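Local coordinates for triabin (PDB 1AVG), which inhibits thrombin by forming a one-to-one non-covalent complex, inhibiting thrombin-induced platelet aggregation and fibrin formation while barely affecting its amidolytic activity, at residues D4-E9 against K120-L125; E9-D14 against D95-S100; Y26-P31 against V54-N59. All blocks are in the same frame, centred on the assembly; numbering follows the deposited sequence.

Contact 1 of 3, residues D4-E9 against K120-L125; sequences DDCSIE and KEDRYL. Unlike the reference sequence in segment 120-125: Arg123 (reference Asp).
Asp4 lays its carboxylate along the edge of the Tyr124 ring. OD2 comes 3.1 Å from Tyr124 CD2, with the carboxylate and ring planes 57° apart. OD2 also takes a hydrogen from a water, 2.7 Å from that oxygen, which accepts from Tyr124 N, and it is hydrogen-bonded to the N-terminal amine of Ala1. The Asp5 side chain starts away from the strand and swings back, so that Lys120 NZ meets OD1 nearly along its C-O axis at 3.2 Å. NZ lies within long salt-bridge distance of Asp122 OD1, and probably offsets the repulsion between the two aspartates. Cys6 gives its N-H to Asp122 OD2 (2.9 Å, 149° at the hydrogen) from above the carboxylate plane, and Ser112 OG is hydrogen-bonded to that same oxygen. Cys6 SG, disulfide-bonded to Cys110, lies beside it. Beyond a turn closed by Glu9 N on Cys6 O, Glu9 and Tyr124 meet tip to tip: Tyr124 OH donates to the anti lone pair of Glu9 OE2 at 2.8 Å, the planes 85° apart. The N-terminal segment is thus fastened to the last strand of the lipocalin-like barrel of the calycin superfamily.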
ATOM      1  N   ASP C   4      -6.284  20.245  -1.016  1.00 68.28           N
ATOM      2  CA  ASP C   4      -5.231  20.018  -0.034  1.00 63.53           C
ATOM      3  C   ASP C   4      -4.969  21.306   0.747  1.00 64.96           C
ATOM      4  O   ASP C   4      -5.002  22.401   0.180  1.00 65.41           O
ATOM      5  CB  ASP C   4      -3.956  19.558  -0.743  0.50 56.09           C
ATOM      6  CG  ASP C   4      -4.175  18.329  -1.618  0.50 48.82           C
ATOM      7  OD1 ASP C   4      -5.268  17.723  -1.580  0.50 43.36           O
ATOM      8  OD2 ASP C   4      -3.233  17.959  -2.342  0.50 46.20           O
ATOM      9  N   ASP C   5      -4.699  21.175   2.042  1.00 64.13           N
ATOM     10  CA  ASP C   5      -4.445  22.342   2.878  1.00 60.78           C
ATOM     11  C   ASP C   5      -3.386  22.016   3.927  1.00 56.51           C
ATOM     12  O   ASP C   5      -3.692  21.498   5.000  1.00 55.99           O
ATOM     13  CB  ASP C   5      -5.750  22.802   3.543  1.00 65.16           C
ATOM     14  CG  ASP C   5      -5.726  24.272   3.934  1.00 70.01           C
ATOM     15  OD1 ASP C   5      -5.763  25.137   3.030  1.00 71.88           O
ATOM     16  OD2 ASP C   5      -5.687  24.564   5.147  1.00 71.14           O
ATOM     17  N   CYS C   6      -2.138  22.339   3.604  1.00 51.77           N
ATOM     18  CA  CYS C   6      -1.004  22.095   4.487  1.00 49.27           C
ATOM     19  C   CYS C   6      -1.195  22.746   5.848  1.00 53.32           C
ATOM     20  O   CYS C   6      -0.669  22.270   6.852  1.00 53.13           O
ATOM     21  CB  CYS C   6       0.278  22.629   3.850  1.00 38.76           C
ATOM     22  SG  CYS C   6       0.550  21.976   2.178  1.00 29.81           S
ATOM     23  N   SER C   7      -1.955  23.835   5.869  1.00 59.15           N
ATOM     24  CA  SER C   7      -2.227  24.576   7.095  1.00 64.02           C
ATOM     25  C   SER C   7      -2.905  23.697   8.153  1.00 64.65           C
ATOM     26  O   SER C   7      -2.496  23.683   9.318  1.00 64.36           O
ATOM     27  CB  SER C   7      -3.110  25.792   6.784  1.00 66.96           C
ATOM     28  OG  SER C   7      -2.770  26.376   5.534  1.00 70.05           O
ATOM     29  N   ILE C   8      -3.925  22.949   7.733  1.00 63.38           N
ATOM     30  CA  ILE C   8      -4.659  22.084   8.649  1.00 61.25           C
ATOM     31  C   ILE C   8      -4.099  20.665   8.696  1.00 57.45           C
ATOM     32  O   ILE C   8      -4.821  19.713   8.987  1.00 59.14           O
ATOM     33  CB  ILE C   8      -6.188  22.059   8.335  1.00 63.97           C
ATOM     34  CG1 ILE C   8      -6.462  21.429   6.968  1.00 65.88           C
ATOM     35  CG2 ILE C   8      -6.759  23.478   8.368  1.00 62.31           C
ATOM     36  CD1 ILE C   8      -7.939  21.404   6.596  1.00 65.62           C
ATOM     37  N   GLU C   9      -2.815  20.524   8.391  1.00 54.91           N
ATOM     38  CA  GLU C   9      -2.166  19.222   8.432  1.00 51.86           C
ATOM     39  C   GLU C   9      -1.517  19.044   9.800  1.00 51.87           C
ATOM     40  O   GLU C   9      -1.709  19.861  10.701  1.00 55.90           O
ATOM     41  CB  GLU C   9      -1.113  19.098   7.323  1.00 49.52           C
ATOM     42  CG  GLU C   9      -1.591  18.365   6.071  1.00 48.40           C
ATOM     43  CD  GLU C   9      -1.824  16.874   6.297  1.00 54.18           C
ATOM     44  OE1 GLU C   9      -1.230  16.300   7.238  1.00 57.37           O
ATOM     45  OE2 GLU C   9      -2.602  16.270   5.526  1.00 56.91           O
ATOM     46  N   LYS C 120      -1.149  31.414  -2.586  1.00 73.65           N
ATOM     47  CA  LYS C 120      -1.780  30.189  -2.101  1.00 69.06           C
ATOM     48  C   LYS C 120      -1.772  29.022  -3.084  1.00 65.66           C
ATOM     49  O   LYS C 120      -2.421  29.068  -4.125  1.00 67.42           O
ATOM     50  CB  LYS C 120      -3.214  30.467  -1.630  1.00 74.24           C
ATOM     51  CG  LYS C 120      -3.876  29.301  -0.888  1.00 81.08           C
ATOM     52  CD  LYS C 120      -3.297  29.119   0.521  1.00 82.23           C
ATOM     53  CE  LYS C 120      -3.839  27.869   1.228  1.00 80.59           C
ATOM     54  NZ  LYS C 120      -5.325  27.778   1.306  1.00 76.66           N
ATOM     55  N   GLU C 121      -1.049  27.962  -2.730  1.00 60.85           N
ATOM     56  CA  GLU C 121      -0.974  26.761  -3.557  1.00 54.62           C
ATOM     57  C   GLU C 121      -0.404  25.613  -2.713  1.00 46.75           C
ATOM     58  O   GLU C 121       0.753  25.655  -2.291  1.00 43.52           O
ATOM     59  CB  GLU C 121      -0.111  27.021  -4.789  1.00 61.42           C
ATOM     60  CG  GLU C 121      -0.472  26.161  -5.988  1.00 70.65           C
ATOM     61  CD  GLU C 121       0.407  26.435  -7.198  1.00 80.67           C
ATOM     62  OE1 GLU C 121       0.522  27.615  -7.609  1.00 83.86           O
ATOM     63  OE2 GLU C 121       0.977  25.461  -7.740  1.00 85.94           O
ATOM     64  N   ASP C 122      -1.239  24.612  -2.443  1.00 40.52           N
ATOM     65  CA  ASP C 122      -0.854  23.472  -1.613  1.00 36.18           C
ATOM     66  C   ASP C 122      -0.804  22.174  -2.382  1.00 32.55           C
ATOM     67  O   ASP C 122      -1.724  21.845  -3.132  1.00 33.95           O
ATOM     68  CB  ASP C 122      -1.843  23.286  -0.462  1.00 42.32           C
ATOM     69  CG  ASP C 122      -2.004  24.526   0.385  1.00 48.68           C
ATOM     70  OD1 ASP C 122      -2.440  25.562  -0.153  1.00 55.49           O
ATOM     71  OD2 ASP C 122      -1.715  24.455   1.596  1.00 49.69           O
ATOM     72  N   ARG C 123       0.226  21.385  -2.121  1.00 28.87           N
ATOM     73  CA  ARG C 123       0.367  20.116  -2.800  1.00 26.45           C
ATOM     74  C   ARG C 123       1.274  19.173  -2.009  1.00 21.85           C
ATOM     75  O   ARG C 123       2.279  19.593  -1.431  1.00 22.23           O
ATOM     76  CB  ARG C 123       0.892  20.369  -4.218  1.00 33.26           C
ATOM     77  CG  ARG C 123       0.933  19.162  -5.141  1.00 47.82           C
ATOM     78  CD  ARG C 123       1.207  19.615  -6.572  1.00 62.16           C
ATOM     79  NE  ARG C 123       1.671  18.534  -7.443  1.00 69.93           N
ATOM     80  CZ  ARG C 123       1.977  18.688  -8.730  1.00 71.68           C
ATOM     81  NH1 ARG C 123       1.871  19.880  -9.311  1.00 70.21           N
ATOM     82  NH2 ARG C 123       2.395  17.649  -9.442  1.00 70.73           N
ATOM     83  N   TYR C 124       0.849  17.916  -1.906  1.00 19.12           N
ATOM     84  CA  TYR C 124       1.609  16.889  -1.202  1.00 17.51           C
ATOM     85  C   TYR C 124       2.674  16.388  -2.166  1.00 17.38           C
ATOM     86  O   TYR C 124       2.358  15.875  -3.241  1.00 18.08           O
ATOM     87  CB  TYR C 124       0.684  15.745  -0.763  1.00 19.37           C
ATOM     88  CG  TYR C 124      -0.377  16.158   0.248  1.00 16.30           C
ATOM     89  CD1 TYR C 124      -0.086  16.225   1.612  1.00  7.72           C
ATOM     90  CD2 TYR C 124      -1.665  16.490  -0.162  1.00 19.48           C
ATOM     91  CE1 TYR C 124      -1.058  16.619   2.539  1.00 17.93           C
ATOM     92  CE2 TYR C 124      -2.642  16.879   0.755  1.00 24.29           C
ATOM     93  CZ  TYR C 124      -2.336  16.944   2.102  1.00 24.56           C
ATOM     94  OH  TYR C 124      -3.314  17.340   2.998  1.00 28.81           O
ATOM     95  N   LEU C 125       3.934  16.558  -1.786  1.00 18.13           N
ATOM     96  CA  LEU C 125       5.060  16.175  -2.629  1.00 16.47           C
ATOM     97  C   LEU C 125       5.947  15.132  -1.961  1.00 15.53           C
ATOM     98  O   LEU C 125       5.918  14.973  -0.741  1.00 18.44           O
ATOM     99  CB  LEU C 125       5.902  17.415  -2.945  1.00 15.50           C
ATOM    100  CG  LEU C 125       5.195  18.664  -3.474  1.00 15.45           C
ATOM    101  CD1 LEU C 125       6.160  19.841  -3.411  1.00  8.85           C
ATOM    102  CD2 LEU C 125       4.703  18.442  -4.887  1.00 12.62           C
TER
HETATM  103  O   HOH W   1      -1.411  17.427  -4.245  1.00 75.18           O

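Contact 2 of 3, residues E9-D14 against D95-S100; sequences EKAMGD and DFTFIS
A classic beta bulge, in which Ile99 and Ser100 both face Leu108, marks the place where the N-terminal loop passes over strand 92-101. The two segments come closest, by CA atoms, at Ala11 and Phe98 (5.2 Å). One backbone hydrogen bond joins them: Met12 N donates to Phe98 O over 2.9 Å, nearly along the C=O axis (164°) but bent at the hydrogen (132°). The same carbonyl receives a weaker CA-H...O contact from Ala11 CA at 3.2 Å. Side-chain packing flanks this point. Upstream, Thr97 CG2, anti to its own backbone N, faces Glu9 CB at 4.0 Å. The Ile99 side chain leaves its backbone away from the loop, then curls round to bring CD1 within 3.5 Å of Glu9 OE1, crossing the glutamate at about a right angle. That oxygen is held by Lys10 N at 3.2 Å, above the carboxylate plane, while Glu9 OE2 is hydrogen-bonded to Tyr124 OH. Downstream, Met12 has CG in the crowded position between backbone N and carbonyl carbon (chi1 72°); CB sits against Ile99 O while SD and CE run off past Ser100. Ser100 OG is hydrogen-bonded to a chain of another protein, and the Phe98 ring turns away to stack on Phe15. The arrangement is that of a bulged barrel strand crossed by the N-terminal segment of a lipocalin-like fold.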
ATOM      1  N   GLU C   9      -2.815  20.524   8.391  1.00 54.91           N
ATOM      2  CA  GLU C   9      -2.166  19.222   8.432  1.00 51.86           C
ATOM      3  C   GLU C   9      -1.517  19.044   9.800  1.00 51.87           C
ATOM      4  O   GLU C   9      -1.709  19.861  10.701  1.00 55.90           O
ATOM      5  CB  GLU C   9      -1.113  19.098   7.323  1.00 49.52           C
ATOM      6  CG  GLU C   9      -1.591  18.365   6.071  1.00 48.40           C
ATOM      7  CD  GLU C   9      -1.824  16.874   6.297  1.00 54.18           C
ATOM      8  OE1 GLU C   9      -1.230  16.300   7.238  1.00 57.37           O
ATOM      9  OE2 GLU C   9      -2.602  16.270   5.526  1.00 56.91           O
ATOM     10  N   LYS C  10      -0.739  17.983   9.953  1.00 50.43           N
ATOM     11  CA  LYS C  10      -0.071  17.713  11.212  1.00 49.25           C
ATOM     12  C   LYS C  10       1.343  17.231  10.912  1.00 44.61           C
ATOM     13  O   LYS C  10       1.530  16.253  10.188  1.00 46.03           O
ATOM     14  CB  LYS C  10      -0.853  16.649  11.985  1.00 56.70           C
ATOM     15  CG  LYS C  10      -0.440  16.492  13.435  1.00 64.47           C
ATOM     16  CD  LYS C  10      -1.350  15.511  14.149  1.00 67.51           C
ATOM     17  CE  LYS C  10      -1.049  15.466  15.633  1.00 68.98           C
ATOM     18  NZ  LYS C  10      -2.021  14.590  16.338  1.00 75.51           N
ATOM     19  N   ALA C  11       2.335  17.953  11.422  1.00 40.74           N
ATOM     20  CA  ALA C  11       3.731  17.594  11.194  1.00 40.46           C
ATOM     21  C   ALA C  11       4.069  16.319  11.951  1.00 41.47           C
ATOM     22  O   ALA C  11       3.332  15.917  12.849  1.00 44.32           O
ATOM     23  CB  ALA C  11       4.651  18.725  11.617  1.00 38.67           C
ATOM     24  N   MET C  12       5.196  15.705  11.611  1.00 38.78           N
ATOM     25  CA  MET C  12       5.603  14.461  12.242  1.00 40.01           C
ATOM     26  C   MET C  12       6.185  14.527  13.651  1.00 46.38           C
ATOM     27  O   MET C  12       6.488  13.489  14.239  1.00 49.71           O
ATOM     28  CB  MET C  12       6.545  13.684  11.326  1.00 37.30           C
ATOM     29  CG  MET C  12       7.926  14.263  11.195  1.00 30.57           C
ATOM     30  SD  MET C  12       8.900  13.197  10.156  1.00 35.80           S
ATOM     31  CE  MET C  12       9.995  12.398  11.326  1.00 23.17           C
ATOM     32  N   GLY C  13       6.381  15.724  14.190  1.00 48.04           N
ATOM     33  CA  GLY C  13       6.913  15.833  15.542  1.00 51.35           C
ATOM     34  C   GLY C  13       8.373  15.448  15.744  1.00 51.50           C
ATOM     35  O   GLY C  13       9.200  16.309  16.039  1.00 56.92           O
ATOM     36  N   ASP C  14       8.706  14.175  15.572  1.00 45.37           N
ATOM     37  CA  ASP C  14      10.083  13.709  15.748  1.00 45.53           C
ATOM     38  C   ASP C  14      11.036  14.121  14.620  1.00 45.54           C
ATOM     39  O   ASP C  14      12.108  13.527  14.453  1.00 47.72           O
ATOM     40  CB  ASP C  14      10.106  12.181  15.910  1.00 53.36           C
ATOM     41  CG  ASP C  14       9.470  11.448  14.731  1.00 57.55           C
ATOM     42  OD1 ASP C  14       8.240  11.566  14.557  1.00 55.89           O
ATOM     43  OD2 ASP C  14      10.197  10.745  13.990  1.00 59.43           O
ATOM     44  N   ASP C  95       6.460  26.994   2.212  1.00 29.31           N
ATOM     45  CA  ASP C  95       6.304  26.485   3.570  1.00 28.87           C
ATOM     46  C   ASP C  95       6.256  24.969   3.485  1.00 26.63           C
ATOM     47  O   ASP C  95       5.602  24.431   2.590  1.00 30.10           O
ATOM     48  CB  ASP C  95       5.012  27.024   4.195  1.00 27.45           C
ATOM     49  CG  ASP C  95       4.954  28.549   4.199  1.00 28.83           C
ATOM     50  OD1 ASP C  95       6.015  29.188   4.321  1.00 30.26           O
ATOM     51  OD2 ASP C  95       3.851  29.116   4.075  1.00 31.41           O
ATOM     52  N   PHE C  96       7.013  24.290   4.346  1.00 25.41           N
ATOM     53  CA  PHE C  96       7.047  22.824   4.368  1.00 26.37           C
ATOM     54  C   PHE C  96       6.456  22.243   5.652  1.00 26.43           C
ATOM     55  O   PHE C  96       6.867  22.627   6.752  1.00 23.55           O
ATOM     56  CB  PHE C  96       8.482  22.302   4.292  1.00 31.80           C
ATOM     57  CG  PHE C  96       9.235  22.714   3.069  1.00 39.33           C
ATOM     58  CD1 PHE C  96       8.587  22.916   1.857  1.00 42.28           C
ATOM     59  CD2 PHE C  96      10.618  22.876   3.130  1.00 42.89           C
ATOM     60  CE1 PHE C  96       9.308  23.274   0.723  1.00 46.47           C
ATOM     61  CE2 PHE C  96      11.347  23.232   2.008  1.00 43.09           C
ATOM     62  CZ  PHE C  96      10.691  23.432   0.798  1.00 45.97           C
ATOM     63  N   THR C  97       5.495  21.333   5.514  1.00 27.41           N
ATOM     64  CA  THR C  97       4.892  20.642   6.659  1.00 25.00           C
ATOM     65  C   THR C  97       5.309  19.195   6.431  1.00 24.85           C
ATOM     66  O   THR C  97       4.808  18.535   5.516  1.00 28.77           O
ATOM     67  CB  THR C  97       3.351  20.727   6.654  1.00 24.81           C
ATOM     68  OG1 THR C  97       2.937  22.093   6.770  1.00 28.91           O
ATOM     69  CG2 THR C  97       2.768  19.933   7.811  1.00 24.61           C
ATOM     70  N   PHE C  98       6.285  18.725   7.193  1.00 17.94           N
ATOM     71  CA  PHE C  98       6.760  17.370   7.004  1.00 15.32           C
ATOM     72  C   PHE C  98       5.800  16.356   7.590  1.00 19.79           C
ATOM     73  O   PHE C  98       5.521  16.384   8.783  1.00 26.35           O
ATOM     74  CB  PHE C  98       8.156  17.226   7.588  1.00 12.79           C
ATOM     75  CG  PHE C  98       9.177  18.105   6.917  1.00 18.18           C
ATOM     76  CD1 PHE C  98       9.367  19.422   7.334  1.00 21.94           C
ATOM     77  CD2 PHE C  98       9.916  17.636   5.837  1.00 16.20           C
ATOM     78  CE1 PHE C  98      10.276  20.262   6.682  1.00 18.63           C
ATOM     79  CE2 PHE C  98      10.826  18.467   5.180  1.00 23.15           C
ATOM     80  CZ  PHE C  98      11.004  19.787   5.605  1.00 17.36           C
ATOM     81  N   ILE C  99       5.295  15.470   6.737  1.00 22.49           N
ATOM     82  CA  ILE C  99       4.343  14.425   7.132  1.00 22.87           C
ATOM     83  C   ILE C  99       5.051  13.129   7.588  1.00 19.48           C
ATOM     84  O   ILE C  99       4.836  12.644   8.700  1.00 16.34           O
ATOM     85  CB  ILE C  99       3.386  14.053   5.946  1.00 22.28           C
ATOM     86  CG1 ILE C  99       2.917  15.302   5.185  1.00 20.67           C
ATOM     87  CG2 ILE C  99       2.195  13.258   6.449  1.00 24.04           C
ATOM     88  CD1 ILE C  99       2.074  16.265   5.978  1.00 21.61           C
ATOM     89  N   SER C 100       5.910  12.594   6.722  1.00 15.89           N
ATOM     90  CA  SER C 100       6.636  11.352   6.972  1.00 14.79           C
ATOM     91  C   SER C 100       7.946  11.461   6.225  1.00 13.77           C
ATOM     92  O   SER C 100       7.958  11.835   5.059  1.00 17.46           O
ATOM     93  CB  SER C 100       5.840  10.169   6.408  1.00 20.08           C
ATOM     94  OG  SER C 100       6.577   8.956   6.419  1.00 17.37           O
TER

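Contact 3 of 3, residues Y26-P31 against V54-N59; sequences YLAHGP and VEIGYN
Strands 24-28 and 51-56 run in parallel, the axes of their short segments 26-28 and 54-56 12° apart, in the register Tyr26-Val54, Leu27-Glu55 and Ala28-Ile56. Leu27 spends both of its backbone polar groups on this neighbour: its N-H goes to Val54 O at 2.8 Å, nearly straight, and its O accepts from Ile56 N at 2.7 Å. The next bond, His29 N to Ile56 O at 2.9 Å, is more bent (130°), and its donor stands above the carbonyl plane as the strands end. On their other sides Tyr26 bonds to the backbone of Glu128 and Glu55 to that of Val38. Parallel pairing of the first and third strands departs from the all-antiparallel meander of ordinary lipocalin barrels and is the strand exchange for which triabin is known; the Tyr26-Glu128 link closes the barrel against the last strand. On one face of the sheet Val54 CB lies 3.7 Å from Tyr26 CD2, and Tyr26 OH is hydrogen-bonded to Ala138 N. On the other, Glu55 stretches out, CG anti to the backbone N, beside Leu27. Its OE2 takes the NE2-H of His29 over 2.6 Å, the donor standing above the carboxylate plane although ring and carboxylate planes are only 9° apart. OE2 is also in a salt bridge with Arg111 NH2, so the carboxylate is probably ionised, and may polarise the imidazole. Tyr58 CB makes a CH-pi contact over one face of the His29 ring, near the rim, 4.1 Å from its centroid; the two rings lie nearly parallel but slid apart, at 4.9 Å between centroids. Gly57, with positive phi, turns the chain from Ile56 to Tyr58. Tyr58 OH is hydrogen-bonded to Glu121 OE2, and its ring meets Arg111 in a cation-pi contact.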
ATOM      1  N   TYR C  26      15.880  15.193  -4.662  1.00 26.21           N
ATOM      2  CA  TYR C  26      15.336  15.377  -5.999  1.00 18.49           C
ATOM      3  C   TYR C  26      13.827  15.281  -5.874  1.00 13.76           C
ATOM      4  O   TYR C  26      13.316  14.418  -5.180  1.00 14.05           O
ATOM      5  CB  TYR C  26      15.874  14.305  -6.939  1.00 12.74           C
ATOM      6  CG  TYR C  26      17.334  14.476  -7.270  1.00  7.06           C
ATOM      7  CD1 TYR C  26      18.322  13.933  -6.456  1.00 10.66           C
ATOM      8  CD2 TYR C  26      17.725  15.161  -8.416  1.00  8.48           C
ATOM      9  CE1 TYR C  26      19.670  14.064  -6.780  1.00 12.19           C
ATOM     10  CE2 TYR C  26      19.057  15.299  -8.752  1.00 10.58           C
ATOM     11  CZ  TYR C  26      20.028  14.747  -7.934  1.00 17.99           C
ATOM     12  OH  TYR C  26      21.353  14.849  -8.304  1.00 25.11           O
ATOM     13  N   LEU C  27      13.116  16.171  -6.545  1.00 15.86           N
ATOM     14  CA  LEU C  27      11.667  16.201  -6.466  1.00 20.14           C
ATOM     15  C   LEU C  27      11.019  16.336  -7.849  1.00 25.24           C
ATOM     16  O   LEU C  27      11.130  17.378  -8.491  1.00 27.69           O
ATOM     17  CB  LEU C  27      11.267  17.354  -5.540  1.00 11.23           C
ATOM     18  CG  LEU C  27       9.900  18.025  -5.573  1.00  7.33           C
ATOM     19  CD1 LEU C  27       8.795  17.059  -5.224  1.00  9.93           C
ATOM     20  CD2 LEU C  27       9.929  19.159  -4.577  1.00 14.65           C
ATOM     21  N   ALA C  28      10.373  15.267  -8.313  1.00 24.65           N
ATOM     22  CA  ALA C  28       9.708  15.270  -9.613  1.00 21.99           C
ATOM     23  C   ALA C  28       8.218  15.389  -9.401  1.00 22.92           C
ATOM     24  O   ALA C  28       7.684  14.930  -8.389  1.00 26.06           O
ATOM     25  CB  ALA C  28      10.020  14.004 -10.376  1.00 21.06           C
ATOM     26  N   HIS C  29       7.542  16.009 -10.360  1.00 25.25           N
ATOM     27  CA  HIS C  29       6.097  16.189 -10.258  1.00 28.55           C
ATOM     28  C   HIS C  29       5.311  15.136 -11.017  1.00 33.48           C
ATOM     29  O   HIS C  29       4.091  15.212 -11.115  1.00 38.38           O
ATOM     30  CB  HIS C  29       5.694  17.597 -10.708  1.00 21.99           C
ATOM     31  CG  HIS C  29       5.980  18.655  -9.690  1.00  8.25           C
ATOM     32  ND1 HIS C  29       4.988  19.381  -9.073  1.00 13.87           N
ATOM     33  CD2 HIS C  29       7.148  19.099  -9.167  1.00  8.88           C
ATOM     34  CE1 HIS C  29       5.526  20.230  -8.216  1.00 11.87           C
ATOM     35  NE2 HIS C  29       6.838  20.076  -8.255  1.00  5.44           N
ATOM     36  N   GLY C  30       6.025  14.138 -11.518  1.00 39.51           N
ATOM     37  CA  GLY C  30       5.403  13.061 -12.265  1.00 41.52           C
ATOM     38  C   GLY C  30       6.483  12.125 -12.761  1.00 43.88           C
ATOM     39  O   GLY C  30       7.644  12.525 -12.842  1.00 47.58           O
ATOM     40  N   PRO C  31       6.137  10.878 -13.102  1.00 45.49           N
ATOM     41  CA  PRO C  31       7.119   9.906 -13.589  1.00 49.64           C
ATOM     42  C   PRO C  31       7.890  10.408 -14.808  1.00 54.72           C
ATOM     43  O   PRO C  31       9.123  10.468 -14.797  1.00 57.62           O
ATOM     44  CB  PRO C  31       6.249   8.706 -13.954  1.00 49.00           C
ATOM     45  CG  PRO C  31       5.101   8.813 -12.984  1.00 48.18           C
ATOM     46  CD  PRO C  31       4.792  10.282 -13.028  1.00 46.68           C
ATOM     47  N   VAL C  54      16.422  19.717  -6.123  1.00 22.56           N
ATOM     48  CA  VAL C  54      16.328  19.797  -7.567  1.00 15.40           C
ATOM     49  C   VAL C  54      14.880  19.444  -7.877  1.00 15.88           C
ATOM     50  O   VAL C  54      14.463  18.313  -7.652  1.00 16.56           O
ATOM     51  CB  VAL C  54      17.290  18.800  -8.244  1.00  9.55           C
ATOM     52  CG1 VAL C  54      17.074  18.781  -9.738  1.00 10.04           C
ATOM     53  CG2 VAL C  54      18.723  19.178  -7.940  1.00  6.41           C
ATOM     54  N   GLU C  55      14.102  20.432  -8.312  1.00 11.47           N
ATOM     55  CA  GLU C  55      12.695  20.224  -8.631  1.00  9.70           C
ATOM     56  C   GLU C  55      12.487  20.056 -10.128  1.00 13.33           C
ATOM     57  O   GLU C  55      12.976  20.855 -10.917  1.00 19.05           O
ATOM     58  CB  GLU C  55      11.856  21.385  -8.103  1.00  2.31           C
ATOM     59  CG  GLU C  55      10.361  21.180  -8.271  1.00  5.59           C
ATOM     60  CD  GLU C  55       9.539  22.062  -7.360  1.00  8.88           C
ATOM     61  OE1 GLU C  55      10.109  22.685  -6.447  1.00  6.88           O
ATOM     62  OE2 GLU C  55       8.311  22.133  -7.550  1.00 12.18           O
ATOM     63  N   ILE C  56      11.710  19.049 -10.511  1.00 15.51           N
ATOM     64  CA  ILE C  56      11.455  18.744 -11.916  1.00 14.57           C
ATOM     65  C   ILE C  56       9.968  18.685 -12.249  1.00 16.19           C
ATOM     66  O   ILE C  56       9.161  18.219 -11.437  1.00 22.18           O
ATOM     67  CB  ILE C  56      12.043  17.373 -12.266  1.00 13.82           C
ATOM     68  CG1 ILE C  56      13.510  17.305 -11.850  1.00 16.42           C
ATOM     69  CG2 ILE C  56      11.916  17.110 -13.744  1.00 16.89           C
ATOM     70  CD1 ILE C  56      13.913  15.982 -11.231  1.00 15.29           C
ATOM     71  N   GLY C  57       9.617  19.173 -13.436  1.00 14.94           N
ATOM     72  CA  GLY C  57       8.241  19.136 -13.918  1.00 16.02           C
ATOM     73  C   GLY C  57       7.262  20.193 -13.445  1.00 20.72           C
ATOM     74  O   GLY C  57       6.053  20.097 -13.725  1.00 18.55           O
ATOM     75  N   TYR C  58       7.761  21.203 -12.736  1.00 23.71           N
ATOM     76  CA  TYR C  58       6.894  22.257 -12.230  1.00 27.41           C
ATOM     77  C   TYR C  58       6.794  23.367 -13.258  1.00 32.95           C
ATOM     78  O   TYR C  58       7.638  24.254 -13.323  1.00 37.34           O
ATOM     79  CB  TYR C  58       7.417  22.796 -10.902  1.00 28.01           C
ATOM     80  CG  TYR C  58       6.410  23.608 -10.121  1.00 25.45           C
ATOM     81  CD1 TYR C  58       5.087  23.192 -10.003  1.00 24.04           C
ATOM     82  CD2 TYR C  58       6.788  24.788  -9.486  1.00 28.45           C
ATOM     83  CE1 TYR C  58       4.165  23.932  -9.271  1.00 29.92           C
ATOM     84  CE2 TYR C  58       5.880  25.535  -8.754  1.00 33.43           C
ATOM     85  CZ  TYR C  58       4.570  25.104  -8.649  1.00 35.80           C
ATOM     86  OH  TYR C  58       3.670  25.855  -7.929  1.00 43.16           O
ATOM     87  N   ASN C  59       5.728  23.313 -14.044  1.00 37.59           N
ATOM     88  CA  ASN C  59       5.446  24.275 -15.108  1.00 39.14           C
ATOM     89  C   ASN C  59       5.509  25.759 -14.749  1.00 38.61           C
ATOM     90  O   ASN C  59       5.522  26.604 -15.642  1.00 42.86           O
ATOM     91  CB  ASN C  59       4.081  23.962 -15.728  1.00 42.55           C
ATOM     92  CG  ASN C  59       3.020  23.664 -14.678  1.00 49.28           C
ATOM     93  OD1 ASN C  59       2.734  24.491 -13.808  1.00 51.88           O
ATOM     94  ND2 ASN C  59       2.469  22.460 -14.726  1.00 51.20           N
TER

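Overall arrangement
All three contacts reach one sheet, which closes into the barrel. Contacts 1 and 2 share Glu9, have centres about 11 Å apart, and touch where Cys6 O lies 3.6 Å from Thr97 OG1; together they lay the N-terminal segment over strands 122-128 and 92-101. Contact 3 lies about 17 Å from contact 1, centre to centre, yet strand 122-128 bridges them: Leu125 CB packs 3.7 Å from Leu27 CD1, and Leu125 CD2 3.9 Å from His29 CE1. Contacts 2 and 3 do not touch, their nearest atoms being about 7 Å apart. Residues of each contact come near a chain of another protein, consistent with the thrombin complex; contact 2 brings the most, with Ser100 and Asp14 hydrogen-bonding to it.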